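Local coordinates for protein genome packaging NTPase B204 (Sulfolobus turreted icosahedral virus 2, PDB 4KFU) that probably hydrolyses ATP as a P-loop NTPase of the FtsK-HerA superfamily to drive packaging of the viral DNA genome into the capsid, at residues 93-101 against 128-136; 154-165 against 172-182. All coordinates share one frame; numbering follows the deposited sequence.

Contact 1: 93-101 against 128-136; sequences KKYGTTVLI and HAGLGLILS
Val99 and Ile134 form the apolar centre on one face of the paired strands: the CG1 branch of Val99 lies across the Ile134 chain, 3.7 Å from Ile134 CG1 and only slightly farther from its CD1. That branch is the one anti to the backbone N of Val99 (chi1 -177°). Ile101 CG1 adds a looser touch on Ile134 CD1, and side chains of helix 17-31, among them Phe25, Ile26 and Leu29, cover this face. Gly132, the bridge partner of Val99, contributes no side chain here, and its CA comes within 4.4 Å of Val99 CA. On the other face Leu100 and Leu133 run side by side in the same direction, Leu133 CD2 resting 3.9 Å from Leu100 CB. Two residues back on the same face, Leu131 CD2 rests against Thr98 CB, while helix 78-95 covers Leu131 through Trp85, Ser88 and Lys89. Between the faces the backbones pair in parallel. Thr98 N donates to Gly130 O, Gly132 N to Thr98 O, Leu100 N to Gly132 O at 2.8 Å, and Ile134 N to Leu100 O. CA-H...O contacts lie between them, such as Leu131 CA to Thr98 O at 3.2 Å. At the polar edge, Gly96 and Gly130 both take positive phi where the chain turns into the strands; Gly130 O also accepts from Ser92 OG, and Thr98 OG1 bonds Ser35 OG. A water donates to Ala129 O and weakly joins Lys93 NZ. The chemistry is that of an interior parallel pair in an alpha/beta sheet: strands 98-102 and 131-137 of a beta-alpha-beta unit satisfy their inner amides mutually, with helix 17-31 packed on the Val99 and Ile134 face and helix 78-95 on Leu131 and Thr98 of the other.

Contact 2: 154-165 against 172-182; sequences IIMFYTREPNEL and ISAEAAEKVKT
Tyr158 and Val180 bring the backbones within 5.3 Å, CA to CA, where the chain after strand 153-156 passes the end of helix 174-179; Leu165 and Ala177 come equally near. The backbone link is slight: a weak bond from Thr159 N to Val180 O, beside a CA-H...O contact from Tyr158 CA to the same oxygen. Strand side chains meet the start of the second segment tip to tip, Ile154 CD1 on Ile172 CG1 at 3.8 Å and Met156 SD on Ile172 CD1. The bend of Met156 at chi3 (-75°) carries its CE to Ala176 CB. Val180 is wedged in the middle: CG1 meets Leu165 CD2 at 3.6 Å, crossed by the leucine, and also Thr159 CG2. Leu165 CD1 lies across the Lys181 chain. At the rim Arg160, extended from CG to NE, grips Lys181 O side-on with two nitrogens, NE at 2.6 Å and NH2 at 3.0 Å, the oxygen lying in the guanidinium plane; NH2 also bonds a citrate, probably from the crystallisation liquor. The edge of the Tyr158 ring faces that oxygen too. Thr159 OG1 accepts from Glu161 N in an ST turn and donates to Glu164 OE1, while Glu161 N-caps helix 162-171. Helices 162-171 and 174-179 thus pack on the Ile154 and Met156 face of the P-loop NTPase sheet; Tyr158 touches a second AMPPCP, outside the P-loop pocket.

Overall arrangement
From the N terminus, the chain first builds strand 6-10, the P-loop and strand 35-40 before reaching contact 1. That contact closes a loop of 26 residues containing helix 117-124, pairing strands 98-102 and 131-137. The chain then passes through helix 145-150 to strand 153-156, where contact 2 opens; its shorter loop is the rest of helix 162-171. The two are in series, neither nested nor crossed, on opposite sides of the chain's centre with their own centres 27 Å apart. Both reach one sheet, in which strand 6-10 separates 131-137 from 153-156: contact 1 pairs two neighbouring strands, and contact 2 packs helices 162-171 and 174-179 against strand 153-156.

Contact 1: 93-101 against 128-136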
loop_
_atom_site.group_PDB
_atom_site.type_symbol
_atom_site.label_atom_id
_atom_site.label_comp_id
_atom_site.label_asym_id
_atom_site.label_seq_id
_atom_site.Cartn_x
_atom_site.Cartn_y
_atom_site.Cartn_z
ATOM N N LYS A 93 -7.772 7.679 16.137
ATOM C CA LYS A 93 -8.610 8.353 17.115
ATOM C C LYS A 93 -8.039 9.736 17.424
ATOM O O LYS A 93 -8.769 10.727 17.459
ATOM C CB LYS A 93 -8.710 7.530 18.401
ATOM C CG LYS A 93 -9.698 6.368 18.347
ATOM C CD LYS A 93 -11.061 6.820 17.829
ATOM C CE LYS A 93 -12.158 5.819 18.186
ATOM N NZ LYS A 93 -11.838 4.430 17.747
ATOM N N LYS A 94 -6.726 9.801 17.622
ATOM C CA LYS A 94 -6.066 11.056 17.968
ATOM C C LYS A 94 -5.946 11.994 16.779
ATOM O O LYS A 94 -6.363 13.153 16.856
ATOM C CB LYS A 94 -4.677 10.787 18.557
ATOM C CG LYS A 94 -3.875 12.046 18.881
ATOM C CD LYS A 94 -2.509 11.685 19.453
ATOM C CE LYS A 94 -2.068 12.680 20.523
ATOM N NZ LYS A 94 -1.106 13.689 20.006
ATOM N N TYR A 95 -5.381 11.493 15.676
ATOM C CA TYR A 95 -5.043 12.349 14.535
ATOM C C TYR A 95 -6.095 12.401 13.436
ATOM O O TYR A 95 -5.886 13.062 12.424
ATOM C CB TYR A 95 -3.698 11.941 13.926
ATOM C CG TYR A 95 -2.516 12.258 14.809
ATOM C CD1 TYR A 95 -1.842 11.255 15.492
ATOM C CD2 TYR A 95 -2.088 13.569 14.975
ATOM C CE1 TYR A 95 -0.760 11.549 16.317
ATOM C CE2 TYR A 95 -1.015 13.876 15.790
ATOM C CZ TYR A 95 -0.352 12.864 16.457
ATOM O OH TYR A 95 0.720 13.176 17.265
ATOM N N GLY A 96 -7.220 11.716 13.621
ATOM C CA GLY A 96 -8.231 11.667 12.571
ATOM C C GLY A 96 -7.824 10.693 11.472
ATOM O O GLY A 96 -6.896 9.901 11.661
ATOM N N THR A 97 -8.497 10.751 10.326
ATOM C CA THR A 97 -8.253 9.775 9.255
ATOM C C THR A 97 -6.781 9.682 8.854
ATOM O O THR A 97 -6.145 10.676 8.503
ATOM C CB THR A 97 -9.133 10.019 8.010
ATOM O OG1 THR A 97 -10.508 10.052 8.403
ATOM C CG2 THR A 97 -8.947 8.887 6.998
ATOM N N THR A 98 -6.242 8.472 8.935
ATOM C CA THR A 98 -4.816 8.236 8.740
ATOM C C THR A 98 -4.608 7.200 7.632
ATOM O O THR A 98 -5.412 6.282 7.480
ATOM C CB THR A 98 -4.186 7.706 10.062
ATOM O OG1 THR A 98 -4.285 8.714 11.080
ATOM C CG2 THR A 98 -2.720 7.316 9.878
ATOM N N VAL A 99 -3.545 7.354 6.847
ATOM C CA VAL A 99 -3.164 6.310 5.909
ATOM C C VAL A 99 -2.061 5.393 6.449
ATOM O O VAL A 99 -0.964 5.850 6.807
ATOM C CB VAL A 99 -2.724 6.899 4.565
ATOM C CG1 VAL A 99 -2.406 5.773 3.614
ATOM C CG2 VAL A 99 -3.836 7.778 4.004
ATOM N N LEU A 100 -2.366 4.099 6.525
ATOM C CA LEU A 100 -1.365 3.093 6.861
ATOM C C LEU A 100 -0.677 2.626 5.569
ATOM O O LEU A 100 -1.313 2.003 4.714
ATOM C CB LEU A 100 -2.019 1.904 7.571
ATOM C CG LEU A 100 -1.087 0.757 7.966
ATOM C CD1 LEU A 100 0.099 1.269 8.828
ATOM C CD2 LEU A 100 -1.843 -0.387 8.684
ATOM N N ILE A 101 0.612 2.935 5.438
ATOM C CA ILE A 101 1.399 2.585 4.262
ATOM C C ILE A 101 2.264 1.358 4.502
ATOM O O ILE A 101 3.097 1.328 5.416
ATOM C CB ILE A 101 2.321 3.746 3.845
ATOM C CG1 ILE A 101 1.520 5.047 3.732
ATOM C CG2 ILE A 101 3.042 3.419 2.531
ATOM C CD1 ILE A 101 2.324 6.234 3.180
ATOM N N HIS A 128 -14.479 2.652 8.749
ATOM C CA HIS A 128 -14.988 2.780 10.110
ATOM C C HIS A 128 -13.836 2.876 11.109
ATOM O O HIS A 128 -13.980 3.470 12.177
ATOM C CB HIS A 128 -15.907 1.602 10.452
ATOM C CG HIS A 128 -16.232 1.491 11.912
ATOM N ND1 HIS A 128 -15.489 0.721 12.783
ATOM C CD2 HIS A 128 -17.212 2.059 12.654
ATOM C CE1 HIS A 128 -16.001 0.817 13.999
ATOM N NE2 HIS A 128 -17.048 1.621 13.948
ATOM N N ALA A 129 -12.691 2.303 10.749
ATOM C CA ALA A 129 -11.510 2.335 11.604
ATOM C C ALA A 129 -10.750 3.644 11.425
ATOM O O ALA A 129 -9.795 3.930 12.168
ATOM C CB ALA A 129 -10.598 1.148 11.303
ATOM N N GLY A 130 -11.175 4.426 10.435
ATOM C CA GLY A 130 -10.549 5.697 10.110
ATOM C C GLY A 130 -9.172 5.533 9.494
ATOM O O GLY A 130 -8.308 6.388 9.662
ATOM N N LEU A 131 -8.963 4.424 8.790
ATOM C CA LEU A 131 -7.663 4.140 8.202
ATOM C C LEU A 131 -7.750 3.864 6.701
ATOM O O LEU A 131 -8.477 2.969 6.263
ATOM C CB LEU A 131 -7.004 2.950 8.911
ATOM C CG LEU A 131 -6.565 3.168 10.372
ATOM C CD1 LEU A 131 -6.325 1.853 11.060
ATOM C CD2 LEU A 131 -5.302 4.022 10.442
ATOM N N GLY A 132 -7.011 4.635 5.916
ATOM C CA GLY A 132 -6.774 4.265 4.532
ATOM C C GLY A 132 -5.585 3.325 4.489
ATOM O O GLY A 132 -4.844 3.199 5.472
ATOM N N LEU A 133 -5.394 2.659 3.354
ATOM C CA LEU A 133 -4.274 1.749 3.186
ATOM C C LEU A 133 -3.608 2.017 1.859
ATOM O O LEU A 133 -4.289 2.209 0.836
ATOM C CB LEU A 133 -4.745 0.292 3.155
ATOM C CG LEU A 133 -5.230 -0.526 4.335
ATOM C CD1 LEU A 133 -5.467 -1.930 3.816
ATOM C CD2 LEU A 133 -4.193 -0.551 5.454
ATOM N N ILE A 134 -2.281 2.037 1.876
ATOM C CA ILE A 134 -1.519 1.920 0.635
ATOM C C ILE A 134 -0.704 0.649 0.724
ATOM O O ILE A 134 0.109 0.485 1.642
ATOM C CB ILE A 134 -0.606 3.114 0.393
ATOM C CG1 ILE A 134 -1.450 4.383 0.280
ATOM C CG2 ILE A 134 0.164 2.909 -0.918
ATOM C CD1 ILE A 134 -0.665 5.647 0.180
ATOM N N LEU A 135 -0.966 -0.279 -0.194
ATOM C CA LEU A 135 -0.281 -1.562 -0.190
ATOM C C LEU A 135 0.551 -1.676 -1.453
ATOM O O LEU A 135 0.079 -1.349 -2.549
ATOM C CB LEU A 135 -1.274 -2.722 -0.143
ATOM C CG LEU A 135 -2.230 -2.777 1.052
ATOM C CD1 LEU A 135 -3.132 -3.992 0.931
ATOM C CD2 LEU A 135 -1.460 -2.792 2.377
ATOM N N SER A 136 1.778 -2.159 -1.306
ATOM C CA SER A 136 2.701 -2.223 -2.429
ATOM C C SER A 136 3.295 -3.619 -2.541
ATOM O O SER A 136 3.688 -4.213 -1.529
ATOM C CB SER A 136 3.811 -1.187 -2.211
ATOM O OG SER A 136 4.895 -1.403 -3.079
HETATM O O HOH W 1 -9.859 4.131 14.888
#

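Contact 2: 154-165 against 172-182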
loop_
_atom_site.group_PDB
_atom_site.type_symbol
_atom_site.label_atom_id
_atom_site.label_comp_id
_atom_site.label_asym_id
_atom_site.label_seq_id
_atom_site.Cartn_x
_atom_site.Cartn_y
_atom_site.Cartn_z
ATOM N N ILE A 154 -6.255 0.580 -7.975
ATOM C CA ILE A 154 -5.141 -0.337 -8.208
ATOM C C ILE A 154 -4.224 0.278 -9.256
ATOM O O ILE A 154 -4.662 0.612 -10.364
ATOM C CB ILE A 154 -5.611 -1.734 -8.655
ATOM C CG1 ILE A 154 -6.622 -2.304 -7.653
ATOM C CG2 ILE A 154 -4.439 -2.674 -8.787
ATOM C CD1 ILE A 154 -7.336 -3.574 -8.160
ATOM N N ILE A 155 -2.955 0.439 -8.892
ATOM C CA ILE A 155 -1.974 1.044 -9.783
ATOM C C ILE A 155 -0.995 -0.027 -10.253
ATOM O O ILE A 155 -0.485 -0.804 -9.442
ATOM C CB ILE A 155 -1.231 2.214 -9.092
ATOM C CG1 ILE A 155 -2.209 3.367 -8.827
ATOM C CG2 ILE A 155 -0.046 2.676 -9.932
ATOM C CD1 ILE A 155 -1.600 4.572 -8.161
ATOM N N MET A 156 -0.756 -0.091 -11.564
ATOM C CA MET A 156 0.110 -1.131 -12.118
ATOM C C MET A 156 1.155 -0.575 -13.077
ATOM O O MET A 156 0.847 0.291 -13.908
ATOM C CB MET A 156 -0.742 -2.193 -12.834
ATOM C CG MET A 156 -1.568 -3.041 -11.878
ATOM S SD MET A 156 -2.885 -3.962 -12.697
ATOM C CE MET A 156 -4.053 -2.678 -13.003
ATOM N N PHE A 157 2.388 -1.067 -12.952
ATOM C CA PHE A 157 3.457 -0.742 -13.914
ATOM C C PHE A 157 3.579 -1.888 -14.918
ATOM O O PHE A 157 2.870 -2.885 -14.812
ATOM C CB PHE A 157 4.794 -0.511 -13.201
ATOM C CG PHE A 157 4.813 0.729 -12.336
ATOM C CD1 PHE A 157 5.433 1.892 -12.775
ATOM C CD2 PHE A 157 4.185 0.742 -11.096
ATOM C CE1 PHE A 157 5.448 3.056 -11.980
ATOM C CE2 PHE A 157 4.198 1.906 -10.286
ATOM C CZ PHE A 157 4.824 3.061 -10.741
ATOM N N TYR A 158 4.496 -1.752 -15.867
ATOM C CA TYR A 158 4.638 -2.702 -16.964
ATOM C C TYR A 158 4.730 -4.167 -16.537
ATOM O O TYR A 158 5.493 -4.513 -15.633
ATOM C CB TYR A 158 5.878 -2.352 -17.815
ATOM C CG TYR A 158 6.319 -3.499 -18.697
ATOM C CD1 TYR A 158 5.717 -3.717 -19.939
ATOM C CD2 TYR A 158 7.327 -4.374 -18.294
ATOM C CE1 TYR A 158 6.101 -4.788 -20.752
ATOM C CE2 TYR A 158 7.725 -5.449 -19.106
ATOM C CZ TYR A 158 7.109 -5.645 -20.327
ATOM O OH TYR A 158 7.492 -6.712 -21.124
ATOM N N THR A 159 3.964 -5.026 -17.203
ATOM C CA THR A 159 4.254 -6.454 -17.188
ATOM C C THR A 159 3.679 -7.178 -18.399
ATOM O O THR A 159 2.648 -6.774 -18.937
ATOM C CB THR A 159 3.751 -7.142 -15.894
ATOM O OG1 THR A 159 4.197 -8.503 -15.896
ATOM C CG2 THR A 159 2.226 -7.104 -15.815
ATOM N N ARG A 160 4.362 -8.232 -18.837
ATOM C CA ARG A 160 3.799 -9.161 -19.824
ATOM C C ARG A 160 3.917 -10.595 -19.341
ATOM O O ARG A 160 3.775 -11.528 -20.124
ATOM C CB ARG A 160 4.476 -9.004 -21.191
ATOM C CG ARG A 160 4.145 -7.696 -21.863
ATOM C CD ARG A 160 4.725 -7.609 -23.251
ATOM N NE ARG A 160 4.423 -6.306 -23.829
ATOM C CZ ARG A 160 4.475 -6.031 -25.126
ATOM N NH1 ARG A 160 4.815 -6.976 -25.992
ATOM N NH2 ARG A 160 4.191 -4.808 -25.550
ATOM N N GLU A 161 4.163 -10.774 -18.044
ATOM C CA GLU A 161 4.266 -12.124 -17.489
ATOM C C GLU A 161 2.880 -12.789 -17.476
ATOM O O GLU A 161 1.948 -12.262 -16.876
ATOM C CB GLU A 161 4.885 -12.069 -16.093
ATOM C CG GLU A 161 5.481 -13.383 -15.616
ATOM C CD GLU A 161 4.438 -14.336 -15.056
ATOM O OE1 GLU A 161 3.439 -13.853 -14.477
ATOM O OE2 GLU A 161 4.610 -15.570 -15.200
ATOM N N PRO A 162 2.742 -13.943 -18.161
ATOM C CA PRO A 162 1.442 -14.581 -18.419
ATOM C C PRO A 162 0.619 -14.859 -17.163
ATOM O O PRO A 162 -0.586 -14.621 -17.190
ATOM C CB PRO A 162 1.826 -15.899 -19.111
ATOM C CG PRO A 162 3.130 -15.611 -19.751
ATOM C CD PRO A 162 3.849 -14.673 -18.811
ATOM N N ASN A 163 1.234 -15.333 -16.084
ATOM C CA ASN A 163 0.469 -15.547 -14.852
ATOM C C ASN A 163 -0.039 -14.234 -14.258
ATOM O O ASN A 163 -1.153 -14.161 -13.727
ATOM C CB ASN A 163 1.257 -16.343 -13.801
ATOM C CG ASN A 163 0.338 -16.983 -12.750
ATOM O OD1 ASN A 163 -0.805 -17.358 -13.055
ATOM N ND2 ASN A 163 0.828 -17.104 -11.515
ATOM N N GLU A 164 0.776 -13.188 -14.350
ATOM C CA GLU A 164 0.338 -11.878 -13.903
ATOM C C GLU A 164 -0.834 -11.374 -14.723
ATOM O O GLU A 164 -1.778 -10.839 -14.172
ATOM C CB GLU A 164 1.476 -10.859 -13.986
ATOM C CG GLU A 164 2.497 -10.975 -12.881
ATOM C CD GLU A 164 3.297 -9.677 -12.681
ATOM O OE1 GLU A 164 4.340 -9.529 -13.346
ATOM O OE2 GLU A 164 2.887 -8.808 -11.863
ATOM N N LEU A 165 -0.752 -11.505 -16.048
ATOM C CA LEU A 165 -1.825 -11.043 -16.927
ATOM C C LEU A 165 -3.134 -11.785 -16.636
ATOM O O LEU A 165 -4.217 -11.204 -16.687
ATOM C CB LEU A 165 -1.415 -11.218 -18.398
ATOM C CG LEU A 165 -0.201 -10.394 -18.832
ATOM C CD1 LEU A 165 0.169 -10.643 -20.302
ATOM C CD2 LEU A 165 -0.481 -8.913 -18.571
ATOM N N ILE A 172 -9.062 -8.113 -11.455
ATOM C CA ILE A 172 -8.996 -6.666 -11.571
ATOM C C ILE A 172 -9.787 -6.221 -12.805
ATOM O O ILE A 172 -10.911 -5.736 -12.680
ATOM C CB ILE A 172 -7.536 -6.162 -11.672
ATOM C CG1 ILE A 172 -6.735 -6.573 -10.428
ATOM C CG2 ILE A 172 -7.505 -4.643 -11.840
ATOM C CD1 ILE A 172 -5.253 -6.187 -10.526
ATOM N N SER A 173 -9.204 -6.388 -13.994
ATOM C CA SER A 173 -9.878 -6.004 -15.230
ATOM C C SER A 173 -9.147 -6.535 -16.463
ATOM O O SER A 173 -7.928 -6.394 -16.588
ATOM C CB SER A 173 -9.990 -4.483 -15.314
ATOM O OG SER A 173 -10.380 -4.084 -16.618
ATOM N N ALA A 174 -9.889 -7.136 -17.389
ATOM C CA ALA A 174 -9.291 -7.638 -18.626
ATOM C C ALA A 174 -8.770 -6.508 -19.519
ATOM O O ALA A 174 -7.812 -6.695 -20.285
ATOM C CB ALA A 174 -10.295 -8.519 -19.385
ATOM N N GLU A 175 -9.398 -5.338 -19.424
ATOM C CA GLU A 175 -8.909 -4.146 -20.123
ATOM C C GLU A 175 -7.556 -3.687 -19.545
ATOM O O GLU A 175 -6.677 -3.243 -20.279
ATOM C CB GLU A 175 -9.942 -3.015 -20.020
ATOM C CG GLU A 175 -9.612 -1.752 -20.841
ATOM C CD GLU A 175 -10.570 -0.582 -20.556
ATOM O OE1 GLU A 175 -11.649 -0.807 -19.957
ATOM O OE2 GLU A 175 -10.243 0.568 -20.930
ATOM N N ALA A 176 -7.404 -3.788 -18.225
ATOM C CA ALA A 176 -6.131 -3.491 -17.563
ATOM C C ALA A 176 -5.053 -4.474 -18.005
ATOM O O ALA A 176 -3.898 -4.095 -18.228
ATOM C CB ALA A 176 -6.308 -3.553 -16.036
ATOM N N ALA A 177 -5.428 -5.747 -18.113
ATOM C CA ALA A 177 -4.484 -6.786 -18.496
ATOM C C ALA A 177 -3.928 -6.513 -19.879
ATOM O O ALA A 177 -2.756 -6.802 -20.155
ATOM C CB ALA A 177 -5.131 -8.138 -18.466
ATOM N N GLU A 178 -4.755 -5.964 -20.762
ATOM C CA GLU A 178 -4.248 -5.636 -22.096
ATOM C C GLU A 178 -3.359 -4.394 -22.067
ATOM O O GLU A 178 -2.326 -4.358 -22.732
ATOM C CB GLU A 178 -5.392 -5.436 -23.092
ATOM C CG GLU A 178 -4.978 -5.724 -24.528
ATOM C CD GLU A 178 -4.387 -7.121 -24.679
ATOM O OE1 GLU A 178 -5.007 -8.093 -24.182
ATOM O OE2 GLU A 178 -3.292 -7.251 -25.278
ATOM N N LYS A 179 -3.756 -3.385 -21.294
ATOM C CA LYS A 179 -3.072 -2.097 -21.328
ATOM C C LYS A 179 -1.744 -2.072 -20.555
ATOM O O LYS A 179 -0.865 -1.254 -20.831
ATOM C CB LYS A 179 -4.005 -0.982 -20.847
ATOM C CG LYS A 179 -5.261 -0.757 -21.730
ATOM C CD LYS A 179 -4.900 -0.400 -23.162
ATOM C CE LYS A 179 -6.138 -0.052 -24.021
ATOM N NZ LYS A 179 -6.626 -1.191 -24.867
ATOM N N VAL A 180 -1.590 -2.980 -19.595
ATOM C CA VAL A 180 -0.371 -3.026 -18.785
ATOM C C VAL A 180 0.841 -3.468 -19.622
ATOM O O VAL A 180 2.004 -3.141 -19.295
ATOM C CB VAL A 180 -0.573 -3.934 -17.541
ATOM C CG1 VAL A 180 -0.500 -5.414 -17.919
ATOM C CG2 VAL A 180 0.442 -3.616 -16.481
ATOM N N LYS A 181 0.558 -4.163 -20.728
ATOM C CA LYS A 181 1.593 -4.784 -21.557
ATOM C C LYS A 181 2.437 -3.778 -22.330
ATOM O O LYS A 181 3.561 -4.078 -22.734
ATOM C CB LYS A 181 0.960 -5.763 -22.563
ATOM C CG LYS A 181 0.160 -6.887 -21.927
ATOM C CD LYS A 181 -0.403 -7.833 -22.988
ATOM C CE LYS A 181 0.709 -8.636 -23.646
ATOM N NZ LYS A 181 0.190 -9.707 -24.555
ATOM N N THR A 182 1.903 -2.580 -22.532
ATOM C CA THR A 182 2.578 -1.600 -23.374
ATOM C C THR A 182 3.096 -0.371 -22.621
ATOM O O THR A 182 3.558 0.601 -23.233
ATOM C CB THR A 182 1.659 -1.166 -24.539
ATOM O OG1 THR A 182 0.399 -0.738 -24.010
ATOM C CG2 THR A 182 1.434 -2.340 -25.504
#